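Long-range contact in mitochondrial edited mRNA stability factor 1 (Trypanosoma brucei, PDB 6NL1), which probably processes the 5' ends of mitochondrial mRNAs through a Nudix-type domain and is associated with the stability of edited transcripts: residues A123-L135 with L176-M190. Residues are numbered along the deposited sequence; the frame is centred on the assembly and turned at random.
With SO4 (sulfate ion), chain C.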
loop_
_atom_site.group_PDB
_atom_site.type_symbol
_atom_site.label_atom_id
_atom_site.label_comp_id
_atom_site.label_asym_id
_atom_site.label_seq_id
_atom_site.Cartn_x
_atom_site.Cartn_y
_atom_site.Cartn_z
ATOM N N ALA A 123 -4.717 -0.657 11.601
ATOM C CA ALA A 123 -4.985 -2.027 12.028
ATOM C C ALA A 123 -3.863 -2.585 12.903
ATOM O O ALA A 123 -4.124 -3.327 13.849
ATOM C CB ALA A 123 -5.234 -2.946 10.826
ATOM N N GLU A 124 -2.617 -2.232 12.601
ATOM C CA GLU A 124 -1.520 -2.690 13.450
ATOM C C GLU A 124 -1.606 -2.063 14.844
ATOM O O GLU A 124 -1.363 -2.725 15.855
ATOM C CB GLU A 124 -0.140 -2.427 12.835
ATOM C CG GLU A 124 0.950 -3.054 13.697
ATOM C CD GLU A 124 2.365 -2.899 13.167
ATOM O OE1 GLU A 124 2.577 -2.277 12.104
ATOM O OE2 GLU A 124 3.277 -3.415 13.845
ATOM N N LEU A 125 -1.947 -0.782 14.889
ATOM C CA LEU A 125 -2.139 -0.091 16.160
ATOM C C LEU A 125 -3.263 -0.736 16.970
ATOM O O LEU A 125 -3.159 -0.877 18.188
ATOM C CB LEU A 125 -2.422 1.401 15.918
ATOM C CG LEU A 125 -1.181 2.181 15.434
ATOM C CD1 LEU A 125 -1.532 3.526 14.811
ATOM C CD2 LEU A 125 -0.204 2.374 16.573
ATOM N N LYS A 126 -4.332 -1.134 16.287
ATOM C CA LYS A 126 -5.431 -1.805 16.965
ATOM C C LYS A 126 -4.980 -3.162 17.500
ATOM O O LYS A 126 -5.307 -3.540 18.625
ATOM C CB LYS A 126 -6.644 -1.987 16.047
ATOM C CG LYS A 126 -7.779 -2.715 16.755
ATOM C CD LYS A 126 -9.019 -2.810 15.903
ATOM C CE LYS A 126 -9.790 -1.507 15.894
ATOM N NZ LYS A 126 -11.006 -1.603 15.035
ATOM N N TYR A 127 -4.226 -3.884 16.681
ATOM C CA TYR A 127 -3.718 -5.188 17.063
ATOM C C TYR A 127 -2.849 -5.074 18.317
ATOM O O TYR A 127 -2.919 -5.906 19.214
ATOM C CB TYR A 127 -2.904 -5.800 15.911
ATOM C CG TYR A 127 -2.066 -6.989 16.337
ATOM C CD1 TYR A 127 -2.667 -8.202 16.671
ATOM C CD2 TYR A 127 -0.678 -6.897 16.427
ATOM C CE1 TYR A 127 -1.909 -9.304 17.082
ATOM C CE2 TYR A 127 0.091 -7.992 16.824
ATOM C CZ TYR A 127 -0.538 -9.194 17.153
ATOM O OH TYR A 127 0.198 -10.286 17.559
ATOM N N ARG A 128 -2.031 -4.032 18.375
ATOM C CA ARG A 128 -1.102 -3.873 19.485
ATOM C C ARG A 128 -1.740 -3.327 20.759
ATOM O O ARG A 128 -1.295 -3.661 21.848
ATOM C CB ARG A 128 0.060 -2.967 19.084
ATOM C CG ARG A 128 1.070 -3.580 18.112
ATOM C CD ARG A 128 2.035 -2.487 17.685
ATOM N NE ARG A 128 3.189 -2.956 16.924
ATOM C CZ ARG A 128 4.350 -3.296 17.473
ATOM N NH1 ARG A 128 4.504 -3.256 18.796
ATOM N NH2 ARG A 128 5.353 -3.691 16.701
ATOM N N THR A 129 -2.773 -2.494 20.633
ATOM C CA THR A 129 -3.282 -1.773 21.795
ATOM C C THR A 129 -4.796 -1.877 21.993
ATOM O O THR A 129 -5.310 -1.502 23.047
ATOM C CB THR A 129 -2.930 -0.252 21.714
ATOM O OG1 THR A 129 -3.672 0.357 20.644
ATOM C CG2 THR A 129 -1.432 -0.038 21.484
ATOM N N GLY A 130 -5.518 -2.347 20.982
ATOM C CA GLY A 130 -6.973 -2.365 21.049
ATOM C C GLY A 130 -7.634 -1.055 20.646
ATOM O O GLY A 130 -8.859 -0.979 20.515
ATOM N N VAL A 131 -6.831 -0.018 20.440
ATOM C CA VAL A 131 -7.369 1.301 20.100
ATOM C C VAL A 131 -7.849 1.391 18.655
ATOM O O VAL A 131 -7.165 0.968 17.723
ATOM C CB VAL A 131 -6.326 2.414 20.364
ATOM C CG1 VAL A 131 -6.770 3.757 19.737
ATOM C CG2 VAL A 131 -6.085 2.544 21.867
ATOM N N HIS A 132 -9.043 1.932 18.474
ATOM C CA HIS A 132 -9.574 2.146 17.142
ATOM C C HIS A 132 -9.306 3.586 16.681
ATOM O O HIS A 132 -9.590 4.545 17.397
ATOM C CB HIS A 132 -11.069 1.844 17.107
ATOM C CG HIS A 132 -11.698 2.077 15.770
ATOM N ND1 HIS A 132 -11.622 1.163 14.747
ATOM C CD2 HIS A 132 -12.427 3.117 15.295
ATOM C CE1 HIS A 132 -12.261 1.631 13.690
ATOM N NE2 HIS A 132 -12.759 2.813 13.997
ATOM N N ILE A 133 -8.768 3.718 15.473
ATOM C CA ILE A 133 -8.413 5.016 14.897
ATOM C C ILE A 133 -9.312 5.409 13.720
ATOM O O ILE A 133 -9.574 4.610 12.822
ATOM C CB ILE A 133 -6.946 5.001 14.435
ATOM C CG1 ILE A 133 -6.022 5.036 15.654
ATOM C CG2 ILE A 133 -6.656 6.157 13.500
ATOM C CD1 ILE A 133 -4.587 4.689 15.331
ATOM N N GLU A 134 -9.778 6.650 13.736
ATOM C CA GLU A 134 -10.609 7.186 12.667
ATOM C C GLU A 134 -10.019 8.538 12.245
ATOM O O GLU A 134 -9.571 9.302 13.096
ATOM C CB GLU A 134 -12.047 7.355 13.184
ATOM C CG GLU A 134 -13.136 7.281 12.137
ATOM C CD GLU A 134 -13.329 5.887 11.580
ATOM O OE1 GLU A 134 -13.726 4.984 12.343
ATOM O OE2 GLU A 134 -13.084 5.696 10.374
ATOM N N LEU A 135 -10.001 8.820 10.942
ATOM C CA LEU A 135 -9.467 10.082 10.414
ATOM C C LEU A 135 -10.507 10.801 9.575
ATOM O O LEU A 135 -11.330 10.161 8.933
ATOM C CB LEU A 135 -8.271 9.833 9.486
ATOM C CG LEU A 135 -6.891 9.463 10.004
ATOM C CD1 LEU A 135 -6.923 8.096 10.648
ATOM C CD2 LEU A 135 -5.923 9.492 8.837
ATOM N N LEU A 176 -9.158 8.750 18.468
ATOM C CA LEU A 176 -8.762 7.482 19.060
ATOM C C LEU A 176 -9.835 7.040 20.045
ATOM O O LEU A 176 -10.257 7.818 20.905
ATOM C CB LEU A 176 -7.420 7.604 19.789
ATOM C CG LEU A 176 -6.199 8.267 19.121
ATOM C CD1 LEU A 176 -5.000 8.153 20.046
ATOM C CD2 LEU A 176 -5.870 7.657 17.789
ATOM N N PHE A 177 -10.277 5.791 19.903
ATOM C CA PHE A 177 -11.256 5.184 20.804
ATOM C C PHE A 177 -10.641 3.958 21.463
ATOM O O PHE A 177 -10.210 3.025 20.780
ATOM C CB PHE A 177 -12.498 4.733 20.029
ATOM C CG PHE A 177 -13.127 5.810 19.205
ATOM C CD1 PHE A 177 -14.157 6.574 19.718
ATOM C CD2 PHE A 177 -12.678 6.060 17.914
ATOM C CE1 PHE A 177 -14.743 7.571 18.954
ATOM C CE2 PHE A 177 -13.254 7.051 17.145
ATOM C CZ PHE A 177 -14.290 7.810 17.665
ATOM N N GLY A 178 -10.601 3.949 22.786
ATOM C CA GLY A 178 -10.101 2.791 23.495
ATOM C C GLY A 178 -10.076 3.020 24.983
ATOM O O GLY A 178 -10.682 3.974 25.467
ATOM N N SER A 179 -9.379 2.145 25.706
ATOM C CA SER A 179 -9.173 2.323 27.143
ATOM C C SER A 179 -8.097 3.384 27.388
ATOM O O SER A 179 -7.323 3.711 26.480
ATOM C CB SER A 179 -8.738 1.002 27.776
ATOM O OG SER A 179 -7.449 0.632 27.313
ATOM N N GLU A 180 -8.034 3.911 28.609
ATOM C CA GLU A 180 -7.009 4.895 28.969
ATOM C C GLU A 180 -5.608 4.329 28.754
ATOM O O GLU A 180 -4.708 5.018 28.265
ATOM C CB GLU A 180 -7.152 5.318 30.434
ATOM C CG GLU A 180 -8.446 6.055 30.768
ATOM C CD GLU A 180 -8.357 7.556 30.532
ATOM O OE1 GLU A 180 -7.610 7.982 29.623
ATOM O OE2 GLU A 180 -9.032 8.312 31.265
ATOM N N ARG A 181 -5.434 3.065 29.124
ATOM C CA ARG A 181 -4.147 2.390 28.996
ATOM C C ARG A 181 -3.811 2.109 27.536
ATOM O O ARG A 181 -2.678 2.307 27.104
ATOM C CB ARG A 181 -4.160 1.078 29.784
ATOM C CG ARG A 181 -2.831 0.338 29.791
ATOM C CD ARG A 181 -2.928 -0.934 30.629
ATOM N NE ARG A 181 -3.594 -0.687 31.908
ATOM C CZ ARG A 181 -3.759 -1.599 32.861
ATOM N NH1 ARG A 181 -3.301 -2.832 32.687
ATOM N NH2 ARG A 181 -4.380 -1.278 33.989
ATOM N N GLY A 182 -4.797 1.624 26.782
ATOM C CA GLY A 182 -4.619 1.410 25.356
ATOM C C GLY A 182 -4.236 2.710 24.663
ATOM O O GLY A 182 -3.311 2.745 23.853
ATOM N N ILE A 183 -4.933 3.788 25.003
ATOM C CA ILE A 183 -4.666 5.088 24.397
ATOM C C ILE A 183 -3.281 5.609 24.778
ATOM O O ILE A 183 -2.561 6.151 23.936
ATOM C CB ILE A 183 -5.785 6.108 24.717
ATOM C CG1 ILE A 183 -6.964 5.856 23.777
ATOM C CG2 ILE A 183 -5.283 7.539 24.540
ATOM C CD1 ILE A 183 -8.222 6.555 24.164
ATOM N N PHE A 184 -2.897 5.407 26.034
ATOM C CA PHE A 184 -1.537 5.729 26.464
ATOM C C PHE A 184 -0.505 4.983 25.619
ATOM O O PHE A 184 0.477 5.565 25.174
ATOM C CB PHE A 184 -1.337 5.387 27.945
ATOM C CG PHE A 184 0.069 5.612 28.428
ATOM C CD1 PHE A 184 0.456 6.843 28.934
ATOM C CD2 PHE A 184 1.007 4.596 28.362
ATOM C CE1 PHE A 184 1.749 7.053 29.370
ATOM C CE2 PHE A 184 2.301 4.799 28.794
ATOM C CZ PHE A 184 2.674 6.031 29.297
ATOM N N ASN A 185 -0.728 3.692 25.394
ATOM C CA ASN A 185 0.229 2.888 24.636
ATOM C C ASN A 185 0.225 3.230 23.153
ATOM O O ASN A 185 1.276 3.342 22.519
ATOM C CB ASN A 185 -0.029 1.390 24.858
ATOM C CG ASN A 185 0.332 0.940 26.281
ATOM O OD1 ASN A 185 1.262 1.463 26.886
ATOM N ND2 ASN A 185 -0.416 -0.017 26.814
ATOM N N CYS A 186 -0.973 3.416 22.610
ATOM C CA CYS A 186 -1.133 3.751 21.207
ATOM C C CYS A 186 -0.469 5.104 20.902
ATOM O O CYS A 186 0.228 5.253 19.905
ATOM C CB CYS A 186 -2.621 3.774 20.854
ATOM S SG CYS A 186 -2.953 4.068 19.130
ATOM N N HIS A 187 -0.687 6.076 21.778
ATOM C CA HIS A 187 -0.015 7.376 21.683
ATOM C C HIS A 187 1.510 7.234 21.551
ATOM O O HIS A 187 2.130 7.881 20.714
ATOM C CB HIS A 187 -0.361 8.223 22.914
ATOM C CG HIS A 187 0.498 9.437 23.080
ATOM N ND1 HIS A 187 0.303 10.596 22.356
ATOM C CD2 HIS A 187 1.560 9.678 23.886
ATOM C CE1 HIS A 187 1.203 11.493 22.711
ATOM N NE2 HIS A 187 1.981 10.960 23.638
ATOM N N LYS A 188 2.107 6.376 22.375
ATOM C CA LYS A 188 3.549 6.135 22.326
ATOM C C LYS A 188 3.974 5.552 20.979
ATOM O O LYS A 188 4.994 5.946 20.412
ATOM C CB LYS A 188 3.973 5.193 23.459
ATOM C CG LYS A 188 4.741 5.867 24.577
ATOM C CD LYS A 188 4.127 7.220 24.920
ATOM C CE LYS A 188 5.089 8.078 25.734
ATOM N NZ LYS A 188 4.939 9.534 25.437
ATOM N N LEU A 189 3.187 4.608 20.474
ATOM C CA LEU A 189 3.475 3.990 19.188
ATOM C C LEU A 189 3.364 4.983 18.029
ATOM O O LEU A 189 4.094 4.888 17.045
ATOM C CB LEU A 189 2.556 2.786 18.955
ATOM C CG LEU A 189 2.821 1.612 19.901
ATOM C CD1 LEU A 189 1.698 0.587 19.825
ATOM C CD2 LEU A 189 4.169 0.959 19.598
ATOM N N MET A 190 2.438 5.926 18.140
ATOM C CA MET A 190 2.226 6.895 17.073
ATOM C C MET A 190 3.408 7.857 17.001
ATOM O O MET A 190 3.859 8.217 15.909
ATOM C CB MET A 190 0.910 7.648 17.295
ATOM C CG MET A 190 -0.321 6.747 17.144
ATOM S SD MET A 190 -1.820 7.462 17.835
ATOM C CE MET A 190 -2.035 8.901 16.784
HETATM S S SO4 C . -9.230 -2.021 11.813
HETATM O O1 SO4 C . -10.648 -2.213 12.118
HETATM O O2 SO4 C . -8.502 -3.243 12.149
HETATM O O3 SO4 C . -9.060 -1.735 10.387
HETATM O O4 SO4 C . -8.711 -0.900 12.598
HETATM O O HOH W 1 -7.889 0.045 23.984
HETATM O O HOH W 2 -11.532 0.279 20.379
#
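V131, at the bend between helix 120-129 and strand 132-137, drives its CG2 branch against the backbone of G182, 3.4 Å from G182 C, and onto the flanks of I183 and C186. Its CG1, anti to the backbone N (chi1 168°), turns instead to L176 CB and the sulfur of C186. Beside it T129 enters as a knob among G182, N185, C186 and L189. T129 OG1 donates to L125 O and accepts from V131 N, the latter bond making an ST turn; together they hold the rotamer, while T129 CG2 meets L189 CD1 tip to tip at 3.6 Å. G182, lacking a side chain, lets T129 and V131 pack against its backbone, T129 CA 5.0 Å from G182 CA. Deeper in, I133 and L176 lie side by side beneath the helices, I133 CG1 only 3.4 Å from L176 CD2. The side chains of L125 and L189 slide past each other in opposite directions, L125 CD2 3.7 Å from L189 CB. Strand 132-137 forms the edge of a four-stranded antiparallel sheet beside 171-178, and both helices lie on one face, their axes 134° apart. H132 and F177 make the hydrogen-bonded pair, H132 N to F177 O at 2.8 Å and F177 N to H132 O at 2.9 Å. On the other, partly exposed face packing is thinner: the two rings point the same way, F177 CD2 at the imidazole edge, 3.9 Å from H132 CD2. That imidazole is held by K126 NZ at ND1 and, through NE2, by E134 OE1; K126 also binds a sulfate, probably from the crystallisation liquor. Water bridges G130 O to F177 O. At the exposed outer end, the R128 chain crosses L189 obliquely, CD meeting L189 CD1, and its NE forms a salt bridge with E124 OE2.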